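Local coordinates for protein blue-light receptor of the BLUF-family (Rhodobacter sphaeroides, PDB 2BYC) that binds a flavin and probably serves as a bacterial blue-light photoreceptor of the BLUF family, at residues R88-W93 against A130-G135; P108-L113 against V121-R126. All coordinates share one frame; numbering follows the deposited sequence.

Contact 1: residues R88-W93 against A130-G135; sequences RRFPDW and ASLSRG. Unlike the reference sequence in segment 130-135: Arg134 (reference Lys).
Phe90 and Leu132 mark the nearest backbone approach, with CA atoms 8.5 Å apart: a type I beta turn, Phe90 to Trp93, faces the point where the chain leaves helix 120-131, and no hydrogen bond joins them. Within the turn, Trp93 N donates to Phe90 O. The gap is bridged by one aliphatic side chain reaching between two aromatic ones. Leu132, where the chain turns off the end of the helix, sends its CD1 to the pyrrole part of the Trp93 indole, 3.5 Å from Trp93 NE1 and 3.9 Å from Trp93 CD1. Its second methyl, CD2, lies 4.1 Å from Trp93 CZ2 on the six-membered ring, so the forked end of the leucine spans both rings of the indole. Trp93 and Leu132 cross obliquely. Trp93 CG stands opposite the carbonyl carbon (chi1 -48°), which carries the indole across toward the leucine, and the indole also makes a cation-pi contact with Arg96. The same Leu132 CD1 also meets Phe90 at the ring edge, 4.2 Å from Phe90 CD2 and near the ring plane, while Arg89 CB covers part of one Phe90 face. Replacing Trp93 with a serine would probably leave both Leu132 methyls without their indole partner and Arg96 without its cation-pi mate. Outside the pair, Glu55 takes hydrogen bonds from the backbone N atoms of Arg89 and Phe90. This is apolar packing of the C-terminal helix's end against the loop joining strands 77-84 and 96-98 of the BLUF domain's mixed sheet.

Contact 2: residues P108-L113 against V121-R126; sequences PDLERL and VAELHR
Leu110 packs against Glu123 and Leu124 where helix 120-131 runs beside the loop that follows helix 100-106, in the C-terminal helical part of this BLUF protein, packed on the sheet. From the base outward, Leu110 CB lies 3.8 Å from Leu124 CD2. At the tip both methyls come against Glu123 CG, Leu110 CD1 at 3.7 Å and Leu110 CD2 at 3.9 Å, with CD2 also near Glu123 CB and Leu124 CG. Leu110 and Glu123 cross at about a right angle. Glu123 holds CG anti to its backbone N (chi1 -179°) and bends at chi2, which offers its methylenes to the leucine and leaves the carboxylate beyond them. Leu113 ends the type I turn that begins at Leu110, its N bonded to Leu110 O. Its CD2 reaches Leu124 CD1 at 4.0 Å, again crosswise, and Leu103 of helix 100-106 touches both of these leucines. Leu124 thus has one methyl on each end of the turn. One helical turn on from Glu123, Arg126 NH1 makes a salt bridge to Glu123 OE2; the modelled 2.5 Å is short for such a pair, so the exact spacing is less certain, and NH1 approaches from above the carboxylate plane, 65° out of it.

In the fold
Contact 2 is nested inside the chain loop closed by contact 1, and both use helix 120-131: 108-113 packs on its body, 88-93 on the residue just past its end. Their centres are 16 Å apart, yet they meet directly, since the Phe90 ring packs on the His125 side chain. None of the touching residues lies in the FMN pocket. The side chains of Trp93 and Leu113 each lie about 10 Å from the bound flavin mononucleotide, and those of Phe90 and Leu113 about 9 Å from that of the flavin-binding Gln52. Leu113 also touches Val51, beside Gln52 on strand 49-55, which places contact 2 one residue along the strand from the pocket.

Contact 1: residues R88-W93 against A130-G135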
loop_
_atom_site.group_PDB
_atom_site.type_symbol
_atom_site.label_atom_id
_atom_site.label_comp_id
_atom_site.label_asym_id
_atom_site.label_seq_id
_atom_site.Cartn_x
_atom_site.Cartn_y
_atom_site.Cartn_z
ATOM N N ARG A 88 10.853 9.093 -0.805
ATOM C CA ARG A 88 9.564 8.455 -1.163
ATOM C C ARG A 88 9.440 7.960 -2.611
ATOM O O ARG A 88 9.881 8.598 -3.578
ATOM C CB ARG A 88 8.400 9.404 -0.841
ATOM C CG ARG A 88 8.299 9.781 0.608
ATOM C CD ARG A 88 7.125 10.671 0.844
ATOM N NE ARG A 88 7.227 11.191 2.192
ATOM C CZ ARG A 88 6.564 10.722 3.233
ATOM N NH1 ARG A 88 5.731 9.706 3.090
ATOM N NH2 ARG A 88 6.719 11.277 4.399
ATOM N N ARG A 89 8.795 6.812 -2.760
ATOM C CA ARG A 89 8.436 6.271 -4.078
ATOM C C ARG A 89 7.092 6.864 -4.568
ATOM O O ARG A 89 6.917 7.043 -5.755
ATOM C CB ARG A 89 8.383 4.739 -3.987
ATOM C CG ARG A 89 9.519 4.132 -3.104
ATOM C CD ARG A 89 9.178 2.694 -2.441
ATOM N NE ARG A 89 10.426 1.966 -2.011
ATOM C CZ ARG A 89 11.280 1.459 -2.883
ATOM N NH1 ARG A 89 11.009 1.581 -4.193
ATOM N NH2 ARG A 89 12.407 0.860 -2.479
ATOM N N PHE A 90 6.150 7.140 -3.659
ATOM C CA PHE A 90 4.838 7.691 -4.000
ATOM C C PHE A 90 4.571 8.972 -3.227
ATOM O O PHE A 90 3.593 9.073 -2.493
ATOM C CB PHE A 90 3.699 6.660 -3.691
ATOM C CG PHE A 90 4.048 5.302 -4.128
ATOM C CD1 PHE A 90 4.668 4.411 -3.233
ATOM C CD2 PHE A 90 3.946 4.951 -5.502
ATOM C CE1 PHE A 90 5.077 3.135 -3.628
ATOM C CE2 PHE A 90 4.378 3.679 -5.938
ATOM C CZ PHE A 90 4.935 2.768 -4.985
ATOM N N PRO A 91 5.428 9.980 -3.421
ATOM C CA PRO A 91 5.299 11.167 -2.613
ATOM C C PRO A 91 3.975 11.903 -2.814
ATOM O O PRO A 91 3.494 12.627 -1.899
ATOM C CB PRO A 91 6.525 12.019 -3.055
ATOM C CG PRO A 91 6.867 11.524 -4.399
ATOM C CD PRO A 91 6.587 10.058 -4.323
ATOM N N ASP A 92 3.334 11.702 -3.950
ATOM C CA ASP A 92 2.212 12.544 -4.229
ATOM C C ASP A 92 0.932 12.008 -3.612
ATOM O O ASP A 92 -0.095 12.674 -3.679
ATOM C CB ASP A 92 2.058 12.771 -5.748
ATOM C CG ASP A 92 3.302 13.378 -6.374
ATOM O OD1 ASP A 92 4.011 14.137 -5.669
ATOM O OD2 ASP A 92 3.595 13.072 -7.563
ATOM N N TRP A 93 0.978 10.814 -3.032
ATOM C CA TRP A 93 -0.250 10.097 -2.613
ATOM C C TRP A 93 -0.171 9.650 -1.191
ATOM O O TRP A 93 0.663 8.825 -0.815
ATOM C CB TRP A 93 -0.545 8.880 -3.476
ATOM C CG TRP A 93 -0.471 9.132 -4.928
ATOM C CD1 TRP A 93 0.646 9.096 -5.717
ATOM C CD2 TRP A 93 -1.562 9.488 -5.778
ATOM N NE1 TRP A 93 0.305 9.409 -7.007
ATOM C CE2 TRP A 93 -1.048 9.633 -7.072
ATOM C CE3 TRP A 93 -2.932 9.674 -5.569
ATOM C CZ2 TRP A 93 -1.846 9.913 -8.163
ATOM C CZ3 TRP A 93 -3.746 9.992 -6.682
ATOM C CH2 TRP A 93 -3.184 10.108 -7.949
ATOM N N ALA A 130 5.852 4.301 -12.087
ATOM C CA ALA A 130 6.087 4.754 -13.443
ATOM C C ALA A 130 4.803 5.188 -14.098
ATOM O O ALA A 130 4.781 6.166 -14.826
ATOM C CB ALA A 130 6.738 3.653 -14.268
ATOM N N SER A 131 3.732 4.471 -13.852
ATOM C CA SER A 131 2.456 4.860 -14.396
ATOM C C SER A 131 2.077 6.264 -13.923
ATOM O O SER A 131 1.748 7.122 -14.723
ATOM C CB SER A 131 1.375 3.803 -14.058
ATOM O OG SER A 131 0.103 4.415 -13.834
ATOM N N LEU A 132 2.106 6.495 -12.618
ATOM C CA LEU A 132 2.089 7.825 -12.049
ATOM C C LEU A 132 3.394 8.420 -12.558
ATOM O O LEU A 132 4.083 7.771 -13.292
ATOM C CB LEU A 132 2.076 7.694 -10.524
ATOM C CG LEU A 132 1.193 6.565 -9.979
ATOM C CD1 LEU A 132 1.291 6.429 -8.450
ATOM C CD2 LEU A 132 -0.264 6.779 -10.344
ATOM N N SER A 133 3.807 9.621 -12.224
ATOM C CA SER A 133 5.112 10.081 -12.773
ATOM C C SER A 133 4.931 10.576 -14.194
ATOM O O SER A 133 5.269 11.731 -14.465
ATOM C CB SER A 133 6.223 8.997 -12.793
ATOM O OG SER A 133 6.639 8.590 -11.490
ATOM N N ARG A 134 4.451 9.689 -15.086
ATOM C CA ARG A 134 4.087 10.029 -16.489
ATOM C C ARG A 134 3.141 11.218 -16.526
ATOM O O ARG A 134 3.280 12.131 -17.386
ATOM C CB ARG A 134 3.477 8.826 -17.233
ATOM C CG ARG A 134 4.523 7.884 -17.807
ATOM C CD ARG A 134 3.878 6.709 -18.519
ATOM N NE ARG A 134 4.394 5.426 -18.019
ATOM C CZ ARG A 134 3.883 4.228 -18.322
ATOM N NH1 ARG A 134 2.854 4.118 -19.156
ATOM N NH2 ARG A 134 4.407 3.127 -17.798
ATOM N N GLY A 135 2.228 11.248 -15.543
ATOM C CA GLY A 135 1.309 12.365 -15.379
ATOM C C GLY A 135 1.829 13.558 -14.606
ATOM O O GLY A 135 1.096 14.519 -14.377
#

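Contact 2: residues P108-L113 against V121-R126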
loop_
_atom_site.group_PDB
_atom_site.type_symbol
_atom_site.label_atom_id
_atom_site.label_comp_id
_atom_site.label_asym_id
_atom_site.label_seq_id
_atom_site.Cartn_x
_atom_site.Cartn_y
_atom_site.Cartn_z
ATOM N N PRO A 108 -0.050 -7.160 -15.339
ATOM C CA PRO A 108 -0.870 -8.295 -15.692
ATOM C C PRO A 108 -0.435 -9.576 -15.004
ATOM O O PRO A 108 -1.291 -10.347 -14.572
ATOM C CB PRO A 108 -0.655 -8.393 -17.193
ATOM C CG PRO A 108 0.560 -7.618 -17.451
ATOM C CD PRO A 108 0.378 -6.472 -16.557
ATOM N N ASP A 109 0.868 -9.795 -14.850
ATOM C CA ASP A 109 1.345 -11.069 -14.253
ATOM C C ASP A 109 1.336 -11.115 -12.718
ATOM O O ASP A 109 1.459 -12.187 -12.116
ATOM C CB ASP A 109 2.743 -11.408 -14.747
ATOM C CG ASP A 109 2.828 -11.470 -16.271
ATOM O OD1 ASP A 109 2.233 -12.435 -16.846
ATOM O OD2 ASP A 109 3.471 -10.552 -16.869
ATOM N N LEU A 110 1.147 -9.955 -12.097
ATOM C CA LEU A 110 1.153 -9.817 -10.642
ATOM C C LEU A 110 -0.249 -9.628 -10.026
ATOM O O LEU A 110 -0.364 -9.485 -8.807
ATOM C CB LEU A 110 2.118 -8.708 -10.226
ATOM C CG LEU A 110 3.512 -8.940 -10.787
ATOM C CD1 LEU A 110 3.723 -8.041 -12.001
ATOM C CD2 LEU A 110 4.619 -8.672 -9.757
ATOM N N GLU A 111 -1.288 -9.671 -10.864
ATOM C CA GLU A 111 -2.666 -9.372 -10.461
ATOM C C GLU A 111 -3.072 -10.261 -9.276
ATOM O O GLU A 111 -3.892 -9.868 -8.454
ATOM C CB GLU A 111 -3.642 -9.484 -11.673
ATOM C CG GLU A 111 -5.152 -9.757 -11.330
ATOM C CD GLU A 111 -5.920 -10.659 -12.352
ATOM O OE1 GLU A 111 -5.685 -10.591 -13.590
ATOM O OE2 GLU A 111 -6.795 -11.437 -11.900
ATOM N N ARG A 112 -2.467 -11.450 -9.170
ATOM C CA ARG A 112 -2.828 -12.353 -8.113
ATOM C C ARG A 112 -2.305 -11.843 -6.777
ATOM O O ARG A 112 -2.859 -12.202 -5.733
ATOM C CB ARG A 112 -2.366 -13.805 -8.366
ATOM C CG ARG A 112 -3.274 -14.553 -9.390
ATOM C CD ARG A 112 -3.375 -16.076 -9.128
ATOM N NE ARG A 112 -3.679 -16.757 -10.401
ATOM C CZ ARG A 112 -3.527 -18.057 -10.679
ATOM N NH1 ARG A 112 -3.072 -18.916 -9.776
ATOM N NH2 ARG A 112 -3.829 -18.494 -11.906
ATOM N N LEU A 113 -1.226 -11.050 -6.801
ATOM C CA LEU A 113 -0.671 -10.509 -5.520
ATOM C C LEU A 113 -0.268 -11.642 -4.535
ATOM O O LEU A 113 -0.554 -11.636 -3.296
ATOM C CB LEU A 113 -1.673 -9.577 -4.878
ATOM C CG LEU A 113 -2.047 -8.322 -5.650
ATOM C CD1 LEU A 113 -2.870 -7.465 -4.695
ATOM C CD2 LEU A 113 -0.789 -7.620 -6.011
ATOM N N VAL A 121 7.452 -7.323 -5.401
ATOM C CA VAL A 121 7.187 -6.013 -4.806
ATOM C C VAL A 121 7.925 -4.923 -5.593
ATOM O O VAL A 121 7.318 -3.915 -5.976
ATOM C CB VAL A 121 7.467 -5.983 -3.258
ATOM C CG1 VAL A 121 7.368 -4.608 -2.703
ATOM C CG2 VAL A 121 6.497 -6.879 -2.556
ATOM N N ALA A 122 9.206 -5.163 -5.887
ATOM C CA ALA A 122 9.990 -4.243 -6.647
ATOM C C ALA A 122 9.343 -3.944 -7.986
ATOM O O ALA A 122 9.355 -2.821 -8.462
ATOM C CB ALA A 122 11.319 -4.853 -6.906
ATOM N N GLU A 123 8.822 -4.981 -8.610
ATOM C CA GLU A 123 8.121 -4.866 -9.890
ATOM C C GLU A 123 6.885 -4.046 -9.775
ATOM O O GLU A 123 6.675 -3.174 -10.597
ATOM C CB GLU A 123 7.695 -6.245 -10.388
ATOM C CG GLU A 123 6.966 -6.214 -11.751
ATOM C CD GLU A 123 7.892 -6.545 -12.921
ATOM O OE1 GLU A 123 7.385 -6.736 -14.060
ATOM O OE2 GLU A 123 9.123 -6.638 -12.688
ATOM N N LEU A 124 6.054 -4.358 -8.776
ATOM C CA LEU A 124 4.846 -3.584 -8.503
ATOM C C LEU A 124 5.225 -2.138 -8.283
ATOM O O LEU A 124 4.636 -1.242 -8.880
ATOM C CB LEU A 124 4.079 -4.165 -7.306
ATOM C CG LEU A 124 3.280 -5.460 -7.611
ATOM C CD1 LEU A 124 2.886 -6.108 -6.300
ATOM C CD2 LEU A 124 2.021 -5.262 -8.536
ATOM N N HIS A 125 6.259 -1.913 -7.486
ATOM C CA HIS A 125 6.676 -0.538 -7.192
ATOM C C HIS A 125 7.111 0.217 -8.466
ATOM O O HIS A 125 6.802 1.366 -8.669
ATOM C CB HIS A 125 7.822 -0.518 -6.173
ATOM C CG HIS A 125 7.423 -0.804 -4.755
ATOM N ND1 HIS A 125 6.121 -0.747 -4.294
ATOM C CD2 HIS A 125 8.180 -1.118 -3.685
ATOM C CE1 HIS A 125 6.101 -1.026 -3.007
ATOM N NE2 HIS A 125 7.340 -1.241 -2.608
ATOM N N ARG A 126 7.861 -0.464 -9.293
ATOM C CA ARG A 126 8.388 0.078 -10.513
ATOM C C ARG A 126 7.272 0.422 -11.485
ATOM O O ARG A 126 7.213 1.505 -12.033
ATOM C CB ARG A 126 9.302 -0.988 -11.132
ATOM C CG ARG A 126 10.077 -0.581 -12.357
ATOM C CD ARG A 126 10.853 -1.759 -12.948
ATOM N NE ARG A 126 10.036 -2.438 -13.925
ATOM C CZ ARG A 126 9.828 -3.746 -13.923
ATOM N NH1 ARG A 126 10.423 -4.515 -13.002
ATOM N NH2 ARG A 126 9.019 -4.277 -14.844
#